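Nucleoprotein (Sendai virus, PDB 6M7D) encapsidates the viral RNA genome in a helical nucleocapsid, one subunit to six nucleotides, shielding it from nucleases and presenting it as template for transcription and replication. Local coordinates at residues A169-V174 against V205-F211; Q173-V179 against F192-L196. All coordinates share one frame; numbering follows the deposited sequence.

Contact 1: residues A169-V174 against V205-F211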
ATOM      1  N   ALA A 169       6.105  14.703  -8.092  1.00  6.32           N
ATOM      2  CA  ALA A 169       5.477  15.076  -6.830  1.00  6.32           C
ATOM      3  C   ALA A 169       4.026  14.619  -6.790  1.00  6.32           C
ATOM      4  O   ALA A 169       3.602  13.928  -5.855  1.00  6.32           O
ATOM      5  CB  ALA A 169       5.569  16.585  -6.623  1.00  6.32           C
ATOM      6  N   ILE A 170       3.261  14.968  -7.825  1.00  5.77           N
ATOM      7  CA  ILE A 170       1.835  14.637  -7.841  1.00  5.77           C
ATOM      8  C   ILE A 170       1.627  13.123  -7.817  1.00  5.77           C
ATOM      9  O   ILE A 170       0.818  12.593  -7.041  1.00  5.77           O
ATOM     10  CB  ILE A 170       1.154  15.280  -9.061  1.00  5.77           C
ATOM     11  CG1 ILE A 170       1.344  16.793  -9.038  1.00  5.77           C
ATOM     12  CG2 ILE A 170      -0.315  14.941  -9.089  1.00  5.77           C
ATOM     13  CD1 ILE A 170       0.798  17.486 -10.255  1.00  5.77           C
ATOM     14  N   ILE A 171       2.359  12.403  -8.662  1.00  4.98           N
ATOM     15  CA  ILE A 171       2.147  10.967  -8.787  1.00  4.98           C
ATOM     16  C   ILE A 171       2.609  10.240  -7.532  1.00  4.98           C
ATOM     17  O   ILE A 171       1.945   9.309  -7.056  1.00  4.98           O
ATOM     18  CB  ILE A 171       2.849  10.455 -10.052  1.00  4.98           C
ATOM     19  CG1 ILE A 171       2.153  11.030 -11.282  1.00  4.98           C
ATOM     20  CG2 ILE A 171       2.850   8.948 -10.096  1.00  4.98           C
ATOM     21  CD1 ILE A 171       2.834  10.720 -12.558  1.00  4.98           C
ATOM     22  N   VAL A 172       3.746  10.652  -6.973  1.00  4.52           N
ATOM     23  CA  VAL A 172       4.221  10.098  -5.717  1.00  4.52           C
ATOM     24  C   VAL A 172       3.181  10.286  -4.631  1.00  4.52           C
ATOM     25  O   VAL A 172       2.987   9.411  -3.786  1.00  4.52           O
ATOM     26  CB  VAL A 172       5.564  10.746  -5.339  1.00  4.52           C
ATOM     27  CG1 VAL A 172       5.777  10.745  -3.843  1.00  4.52           C
ATOM     28  CG2 VAL A 172       6.672  10.010  -6.004  1.00  4.52           C
ATOM     29  N   GLN A 173       2.485  11.421  -4.642  1.00  4.96           N
ATOM     30  CA  GLN A 173       1.475  11.635  -3.618  1.00  4.96           C
ATOM     31  C   GLN A 173       0.257  10.752  -3.831  1.00  4.96           C
ATOM     32  O   GLN A 173      -0.360  10.308  -2.860  1.00  4.96           O
ATOM     33  CB  GLN A 173       1.082  13.099  -3.587  1.00  4.96           C
ATOM     34  CG  GLN A 173       2.148  13.977  -3.038  1.00  4.96           C
ATOM     35  CD  GLN A 173       1.683  15.383  -2.892  1.00  4.96           C
ATOM     36  OE1 GLN A 173       1.230  15.784  -1.832  1.00  4.96           O
ATOM     37  NE2 GLN A 173       1.780  16.146  -3.962  1.00  4.96           N
ATOM     38  N   VAL A 174      -0.106  10.486  -5.081  1.00  4.36           N
ATOM     39  CA  VAL A 174      -1.177   9.522  -5.334  1.00  4.36           C
ATOM     40  C   VAL A 174      -0.802   8.153  -4.772  1.00  4.36           C
ATOM     41  O   VAL A 174      -1.612   7.469  -4.127  1.00  4.36           O
ATOM     42  CB  VAL A 174      -1.488   9.461  -6.839  1.00  4.36           C
ATOM     43  CG1 VAL A 174      -2.516   8.393  -7.130  1.00  4.36           C
ATOM     44  CG2 VAL A 174      -1.970  10.807  -7.325  1.00  4.36           C
ATOM     45  N   VAL A 205       8.571  16.303  -3.090  1.00  7.65           N
ATOM     46  CA  VAL A 205       7.316  17.037  -3.112  1.00  7.65           C
ATOM     47  C   VAL A 205       7.585  18.418  -2.541  1.00  7.65           C
ATOM     48  O   VAL A 205       7.982  18.550  -1.379  1.00  7.65           O
ATOM     49  CB  VAL A 205       6.220  16.308  -2.322  1.00  7.65           C
ATOM     50  CG1 VAL A 205       4.883  16.967  -2.543  1.00  7.65           C
ATOM     51  CG2 VAL A 205       6.158  14.860  -2.733  1.00  7.65           C
ATOM     52  N   LYS A 206       7.393  19.443  -3.359  1.00 11.16           N
ATOM     53  CA  LYS A 206       7.532  20.812  -2.897  1.00 11.16           C
ATOM     54  C   LYS A 206       6.210  21.303  -2.321  1.00 11.16           C
ATOM     55  O   LYS A 206       5.160  20.692  -2.503  1.00 11.16           O
ATOM     56  CB  LYS A 206       7.998  21.720  -4.029  1.00 11.16           C
ATOM     57  CG  LYS A 206       9.480  21.993  -4.020  1.00 11.16           C
ATOM     58  CD  LYS A 206      10.255  20.793  -4.498  1.00 11.16           C
ATOM     59  CE  LYS A 206      11.739  21.068  -4.492  1.00 11.16           C
ATOM     60  NZ  LYS A 206      12.492  19.928  -5.063  1.00 11.16           N
ATOM     61  N   GLY A 207       6.273  22.436  -1.623  1.00  9.14           N
ATOM     62  CA  GLY A 207       5.114  22.904  -0.881  1.00  9.14           C
ATOM     63  C   GLY A 207       3.932  23.273  -1.752  1.00  9.14           C
ATOM     64  O   GLY A 207       2.790  23.260  -1.288  1.00  9.14           O
ATOM     65  N   ALA A 208       4.178  23.597  -3.021  1.00 10.33           N
ATOM     66  CA  ALA A 208       3.095  24.058  -3.879  1.00 10.33           C
ATOM     67  C   ALA A 208       2.256  22.908  -4.413  1.00 10.33           C
ATOM     68  O   ALA A 208       1.119  23.123  -4.842  1.00 10.33           O
ATOM     69  CB  ALA A 208       3.656  24.879  -5.036  1.00 10.33           C
ATOM     70  N   LEU A 209       2.791  21.689  -4.409  1.00  8.54           N
ATOM     71  CA  LEU A 209       2.088  20.536  -4.947  1.00  8.54           C
ATOM     72  C   LEU A 209       1.743  19.510  -3.881  1.00  8.54           C
ATOM     73  O   LEU A 209       1.537  18.339  -4.206  1.00  8.54           O
ATOM     74  CB  LEU A 209       2.912  19.883  -6.052  1.00  8.54           C
ATOM     75  CG  LEU A 209       3.127  20.715  -7.311  1.00  8.54           C
ATOM     76  CD1 LEU A 209       4.167  20.049  -8.167  1.00  8.54           C
ATOM     77  CD2 LEU A 209       1.836  20.886  -8.083  1.00  8.54           C
ATOM     78  N   VAL A 210       1.676  19.922  -2.619  1.00  7.96           N
ATOM     79  CA  VAL A 210       1.319  19.005  -1.545  1.00  7.96           C
ATOM     80  C   VAL A 210      -0.196  18.885  -1.481  1.00  7.96           C
ATOM     81  O   VAL A 210      -0.892  19.875  -1.245  1.00  7.96           O
ATOM     82  CB  VAL A 210       1.893  19.481  -0.206  1.00  7.96           C
ATOM     83  CG1 VAL A 210       1.295  18.692   0.931  1.00  7.96           C
ATOM     84  CG2 VAL A 210       3.389  19.345  -0.208  1.00  7.96           C
ATOM     85  N   PHE A 211      -0.708  17.672  -1.677  1.00  6.84           N
ATOM     86  CA  PHE A 211      -2.147  17.441  -1.642  1.00  6.84           C
ATOM     87  C   PHE A 211      -2.757  17.994  -0.362  1.00  6.84           C
ATOM     88  O   PHE A 211      -2.163  17.911   0.715  1.00  6.84           O
ATOM     89  CB  PHE A 211      -2.454  15.945  -1.724  1.00  6.84           C
ATOM     90  CG  PHE A 211      -2.217  15.339  -3.068  1.00  6.84           C
ATOM     91  CD1 PHE A 211      -1.829  16.111  -4.142  1.00  6.84           C
ATOM     92  CD2 PHE A 211      -2.384  13.985  -3.256  1.00  6.84           C
ATOM     93  CE1 PHE A 211      -1.608  15.540  -5.367  1.00  6.84           C
ATOM     94  CE2 PHE A 211      -2.169  13.416  -4.479  1.00  6.84           C
ATOM     95  CZ  PHE A 211      -1.779  14.193  -5.534  1.00  6.84           C
TER
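Gln173 reaches out from helix 163-181 into the loop that joins helix 188-202 to helix 213-225, so this is a helix-against-loop contact inside the mostly helical Ncore of the paramyxovirus nucleoprotein. Its polar part rests on one bond: Phe211 N donates to Gln173 OE1 over 2.7 Å, with an N-H...O angle of 164°. The donor sits tilted 27° from the plane of the amide. A buried side-chain carbonyl thus takes up a backbone N-H of the loop, just before helix 213-225 begins. The glutamine chain is extended beyond CG (chi2 -174°), and this length carries the amide across from the helix to the loop. The position of NE2 is doubtful, since it is modelled too close to a neighbouring atom.

The aromatic part is a CH-pi contact. Gln173 CB lies 3.6 Å from the centroid of the Phe211 ring, over one face, so the same residue grips Phe211 by its backbone and by its ring. At the rim of that ring, in its plane, stand the methyls Ile170 CG2 and Val174 CG2, the first 3.9 Å from Phe211 CZ. Ile219 of helix 213-225 also packs on Phe211.

Purely apolar contacts fill in the rest. Ala169 CB lies 3.9 Å from Val205 CA. Further along the loop, Leu209 spreads its two methyls over successive helix residues: CD1 lies 4.0 Å from Ala169 CB, and CD2 meets Ile170 CD1 at 4.2 Å.

Contact 2: residues Q173-V179 against F192-L196. With nucleotides of chain B.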
ATOM      1  N   GLN A 173       2.485  11.421  -4.642  1.00  4.96           N
ATOM      2  CA  GLN A 173       1.475  11.635  -3.618  1.00  4.96           C
ATOM      3  C   GLN A 173       0.257  10.752  -3.831  1.00  4.96           C
ATOM      4  O   GLN A 173      -0.360  10.308  -2.860  1.00  4.96           O
ATOM      5  CB  GLN A 173       1.082  13.099  -3.587  1.00  4.96           C
ATOM      6  CG  GLN A 173       2.148  13.977  -3.038  1.00  4.96           C
ATOM      7  CD  GLN A 173       1.683  15.383  -2.892  1.00  4.96           C
ATOM      8  OE1 GLN A 173       1.230  15.784  -1.832  1.00  4.96           O
ATOM      9  NE2 GLN A 173       1.780  16.146  -3.962  1.00  4.96           N
ATOM     10  N   VAL A 174      -0.106  10.486  -5.081  1.00  4.36           N
ATOM     11  CA  VAL A 174      -1.177   9.522  -5.334  1.00  4.36           C
ATOM     12  C   VAL A 174      -0.802   8.153  -4.772  1.00  4.36           C
ATOM     13  O   VAL A 174      -1.612   7.469  -4.127  1.00  4.36           O
ATOM     14  CB  VAL A 174      -1.488   9.461  -6.839  1.00  4.36           C
ATOM     15  CG1 VAL A 174      -2.516   8.393  -7.130  1.00  4.36           C
ATOM     16  CG2 VAL A 174      -1.970  10.807  -7.325  1.00  4.36           C
ATOM     17  N   TRP A 175       0.446   7.746  -4.976  1.00  3.82           N
ATOM     18  CA  TRP A 175       0.899   6.474  -4.423  1.00  3.82           C
ATOM     19  C   TRP A 175       0.911   6.493  -2.895  1.00  3.82           C
ATOM     20  O   TRP A 175       0.564   5.497  -2.241  1.00  3.82           O
ATOM     21  CB  TRP A 175       2.276   6.148  -4.981  1.00  3.82           C
ATOM     22  CG  TRP A 175       2.245   5.724  -6.400  1.00  3.82           C
ATOM     23  CD1 TRP A 175       2.149   6.525  -7.490  1.00  3.82           C
ATOM     24  CD2 TRP A 175       2.305   4.389  -6.890  1.00  3.82           C
ATOM     25  NE1 TRP A 175       2.148   5.777  -8.631  1.00  3.82           N
ATOM     26  CE2 TRP A 175       2.242   4.458  -8.290  1.00  3.82           C
ATOM     27  CE3 TRP A 175       2.408   3.141  -6.282  1.00  3.82           C
ATOM     28  CZ2 TRP A 175       2.280   3.334  -9.086  1.00  3.82           C
ATOM     29  CZ3 TRP A 175       2.443   2.030  -7.075  1.00  3.82           C
ATOM     30  CH2 TRP A 175       2.387   2.131  -8.460  1.00  3.82           C
ATOM     31  N   ILE A 176       1.314   7.617  -2.305  1.00  3.59           N
ATOM     32  CA  ILE A 176       1.299   7.740  -0.854  1.00  3.59           C
ATOM     33  C   ILE A 176      -0.119   7.596  -0.332  1.00  3.59           C
ATOM     34  O   ILE A 176      -0.348   7.035   0.745  1.00  3.59           O
ATOM     35  CB  ILE A 176       1.932   9.073  -0.418  1.00  3.59           C
ATOM     36  CG1 ILE A 176       3.417   9.087  -0.738  1.00  3.59           C
ATOM     37  CG2 ILE A 176       1.774   9.275   1.059  1.00  3.59           C
ATOM     38  CD1 ILE A 176       4.034  10.435  -0.608  1.00  3.59           C
ATOM     39  N   VAL A 177      -1.096   8.101  -1.084  1.00  3.82           N
ATOM     40  CA  VAL A 177      -2.487   7.845  -0.730  1.00  3.82           C
ATOM     41  C   VAL A 177      -2.751   6.349  -0.715  1.00  3.82           C
ATOM     42  O   VAL A 177      -3.303   5.814   0.252  1.00  3.82           O
ATOM     43  CB  VAL A 177      -3.443   8.572  -1.688  1.00  3.82           C
ATOM     44  CG1 VAL A 177      -4.856   8.112  -1.442  1.00  3.82           C
ATOM     45  CG2 VAL A 177      -3.339  10.065  -1.509  1.00  3.82           C
ATOM     46  N   LEU A 178      -2.332   5.647  -1.769  1.00  3.30           N
ATOM     47  CA  LEU A 178      -2.547   4.200  -1.815  1.00  3.30           C
ATOM     48  C   LEU A 178      -1.967   3.490  -0.599  1.00  3.30           C
ATOM     49  O   LEU A 178      -2.451   2.419  -0.221  1.00  3.30           O
ATOM     50  CB  LEU A 178      -1.955   3.596  -3.089  1.00  3.30           C
ATOM     51  CG  LEU A 178      -2.193   2.086  -3.225  1.00  3.30           C
ATOM     52  CD1 LEU A 178      -3.667   1.804  -3.357  1.00  3.30           C
ATOM     53  CD2 LEU A 178      -1.432   1.467  -4.369  1.00  3.30           C
ATOM     54  N   VAL A 179      -0.928   4.057   0.017  1.00  2.87           N
ATOM     55  CA  VAL A 179      -0.294   3.388   1.158  1.00  2.87           C
ATOM     56  C   VAL A 179      -1.324   2.977   2.209  1.00  2.87           C
ATOM     57  O   VAL A 179      -1.238   1.887   2.785  1.00  2.87           O
ATOM     58  CB  VAL A 179       0.807   4.268   1.778  1.00  2.87           C
ATOM     59  CG1 VAL A 179       1.352   3.621   3.035  1.00  2.87           C
ATOM     60  CG2 VAL A 179       1.920   4.475   0.811  1.00  2.87           C
ATOM     61  N   PHE A 192      -1.094   9.666   5.428  1.00  5.67           N
ATOM     62  CA  PHE A 192      -0.602  10.279   4.205  1.00  5.67           C
ATOM     63  C   PHE A 192       0.428  11.342   4.514  1.00  5.67           C
ATOM     64  O   PHE A 192       1.485  11.390   3.885  1.00  5.67           O
ATOM     65  CB  PHE A 192      -1.745  10.897   3.398  1.00  5.67           C
ATOM     66  CG  PHE A 192      -1.272  11.697   2.217  1.00  5.67           C
ATOM     67  CD1 PHE A 192      -1.001  13.045   2.331  1.00  5.67           C
ATOM     68  CD2 PHE A 192      -1.070  11.090   0.998  1.00  5.67           C
ATOM     69  CE1 PHE A 192      -0.548  13.762   1.254  1.00  5.67           C
ATOM     70  CE2 PHE A 192      -0.616  11.809  -0.075  1.00  5.67           C
ATOM     71  CZ  PHE A 192      -0.361  13.142   0.054  1.00  5.67           C
ATOM     72  N   PHE A 193       0.129  12.228   5.458  1.00  6.38           N
ATOM     73  CA  PHE A 193       1.074  13.306   5.722  1.00  6.38           C
ATOM     74  C   PHE A 193       2.303  12.789   6.454  1.00  6.38           C
ATOM     75  O   PHE A 193       3.407  13.317   6.281  1.00  6.38           O
ATOM     76  CB  PHE A 193       0.374  14.426   6.476  1.00  6.38           C
ATOM     77  CG  PHE A 193      -0.583  15.184   5.621  1.00  6.38           C
ATOM     78  CD1 PHE A 193      -0.135  15.854   4.503  1.00  6.38           C
ATOM     79  CD2 PHE A 193      -1.932  15.186   5.894  1.00  6.38           C
ATOM     80  CE1 PHE A 193      -1.011  16.533   3.694  1.00  6.38           C
ATOM     81  CE2 PHE A 193      -2.810  15.864   5.086  1.00  6.38           C
ATOM     82  CZ  PHE A 193      -2.349  16.537   3.989  1.00  6.38           C
ATOM     83  N   ASN A 194       2.145  11.708   7.216  1.00  5.19           N
ATOM     84  CA  ASN A 194       3.299  11.060   7.821  1.00  5.19           C
ATOM     85  C   ASN A 194       4.224  10.478   6.758  1.00  5.19           C
ATOM     86  O   ASN A 194       5.448  10.608   6.852  1.00  5.19           O
ATOM     87  CB  ASN A 194       2.825   9.983   8.791  1.00  5.19           C
ATOM     88  CG  ASN A 194       3.955   9.359   9.573  1.00  5.19           C
ATOM     89  OD1 ASN A 194       4.738  10.054  10.217  1.00  5.19           O
ATOM     90  ND2 ASN A 194       4.039   8.035   9.534  1.00  5.19           N
ATOM     91  N   ARG A 195       3.634   9.791   5.774  1.00  4.30           N
ATOM     92  CA  ARG A 195       4.397   9.212   4.635  1.00  4.30           C
ATOM     93  C   ARG A 195       4.990  10.340   3.779  1.00  4.30           C
ATOM     94  O   ARG A 195       6.155  10.222   3.365  1.00  4.30           O
ATOM     95  CB  ARG A 195       3.486   8.326   3.781  1.00  4.30           C
ATOM     96  CG  ARG A 195       3.362   6.893   4.275  1.00  4.30           C
ATOM     97  CD  ARG A 195       4.688   6.320   4.736  1.00  4.30           C
ATOM     98  NE  ARG A 195       4.859   6.440   6.176  1.00  4.30           N
ATOM     99  CZ  ARG A 195       6.031   6.545   6.788  1.00  4.30           C
ATOM    100  NH1 ARG A 195       7.148   6.559   6.082  1.00  4.30           N
ATOM    101  NH2 ARG A 195       6.083   6.648   8.103  1.00  4.30           N
ATOM    102  N   LEU A 196       4.208  11.404   3.557  1.00  6.17           N
ATOM    103  CA  LEU A 196       4.595  12.574   2.718  1.00  6.17           C
ATOM    104  C   LEU A 196       5.742  13.381   3.339  1.00  6.17           C
ATOM    105  O   LEU A 196       6.443  14.074   2.581  1.00  6.17           O
ATOM    106  CB  LEU A 196       3.372  13.462   2.471  1.00  6.17           C
ATOM    107  CG  LEU A 196       3.618  14.648   1.542  1.00  6.17           C
ATOM    108  CD1 LEU A 196       3.914  14.171   0.129  1.00  6.17           C
ATOM    109  CD2 LEU A 196       2.432  15.600   1.547  1.00  6.17           C
TER
ATOM    110  P     U B   6       6.555   5.983  11.391  1.00  0.00           P
ATOM    111  OP1   U B   6       7.132   7.208  11.968  1.00  0.00           O
ATOM    112  OP2   U B   6       5.303   6.070  10.628  1.00  0.00           O
ATOM    113  O5'   U B   6       7.648   5.294  10.472  1.00  0.00           O
ATOM    114  C5'   U B   6       8.866   4.810  11.012  1.00  0.00           C
ATOM    115  C4'   U B   6       9.548   3.870  10.059  1.00  0.00           C
ATOM    116  O4'   U B   6       8.856   2.598  10.045  1.00  0.00           O
ATOM    117  C3'   U B   6       9.553   4.287   8.602  1.00  0.00           C
ATOM    118  O3'   U B   6      10.509   5.295   8.291  1.00  0.00           O
ATOM    119  C2'   U B   6       9.773   2.959   7.891  1.00  0.00           C
ATOM    120  O2'   U B   6      11.132   2.562   7.970  1.00  0.00           O
ATOM    121  C1'   U B   6       8.949   2.012   8.766  1.00  0.00           C
ATOM    122  N1    U B   6       7.588   1.790   8.215  1.00  0.00           N
ATOM    123  C2    U B   6       7.420   0.756   7.316  1.00  0.00           C
ATOM    124  O2    U B   6       8.314   0.018   6.976  1.00  0.00           O
ATOM    125  N3    U B   6       6.169   0.593   6.810  1.00  0.00           N
ATOM    126  C4    U B   6       5.073   1.357   7.098  1.00  0.00           C
ATOM    127  O4    U B   6       4.008   1.086   6.558  1.00  0.00           O
ATOM    128  C5    U B   6       5.315   2.412   8.031  1.00  0.00           C
ATOM    129  C6    U B   6       6.528   2.588   8.540  1.00  0.00           C
TER
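Arg195 faces two ways: its aliphatic root packs on Ile176 and Val179, while its guanidinium turns off toward the RNA, in a crossing of helix 163-181 over helix 188-202 within Ncore. The two short helical segments run at 129° to each other, their axes 9.0 Å apart, and no hydrogen bond joins them.

Ile176 fills the middle. Its CG2, anti to the backbone N, lies between Arg195 CB and Phe192 CD2, while its CD1 meets Leu196 CD1 at 3.8 Å. The Phe192 ring slots in beside the helix backbone: Gln173 O lies at its edge, near the ring plane, 3.2 Å from Phe192 CE2. Val177 CG2 approaches the same ring obliquely, 3.5 Å from Phe192 CD2. Leu196 packs with its CD1 3.6 Å from Gln173 CG.

Bends at chi2 and chi3 swing the end of Arg195, an RNA-binding residue, away from helix 163-181. C6 of U6 of chain B sits over one face of its guanidinium, offset toward the rim, and Arg195 also makes a cation-pi contact with Tyr260, another RNA-binding residue. Two weak bonds run from Arg195 NH2 to the backbone of the nucleotide, to OP2 and to O5' of U6. Asn194 reaches the same phosphate from the adjoining position, its ND2 donating to OP2 of U6 over 2.6 Å.

How the contacts relate
Read from the N-terminal side, helix 163-181 comes first of the elements involved and supplies one side of both contacts. The chain then turns back into helix 188-202, and contact 2 closes this shorter loop as 192-196 comes against 173-179. Beyond that helix it passes through 205-211, which returns to 169-174 and closes the wider loop of contact 1, so contact 2 is nested within contact 1. Gln173 takes part in both, while Val174, though within both ranges, touches only 205-211 of the two partner segments. Their second segments also touch each other, Val210 CG1 lying 3.4 Å from Leu196 CD2. Together the contacts tie helix 163-181 to helix 188-202 and to the connection into helix 213-225.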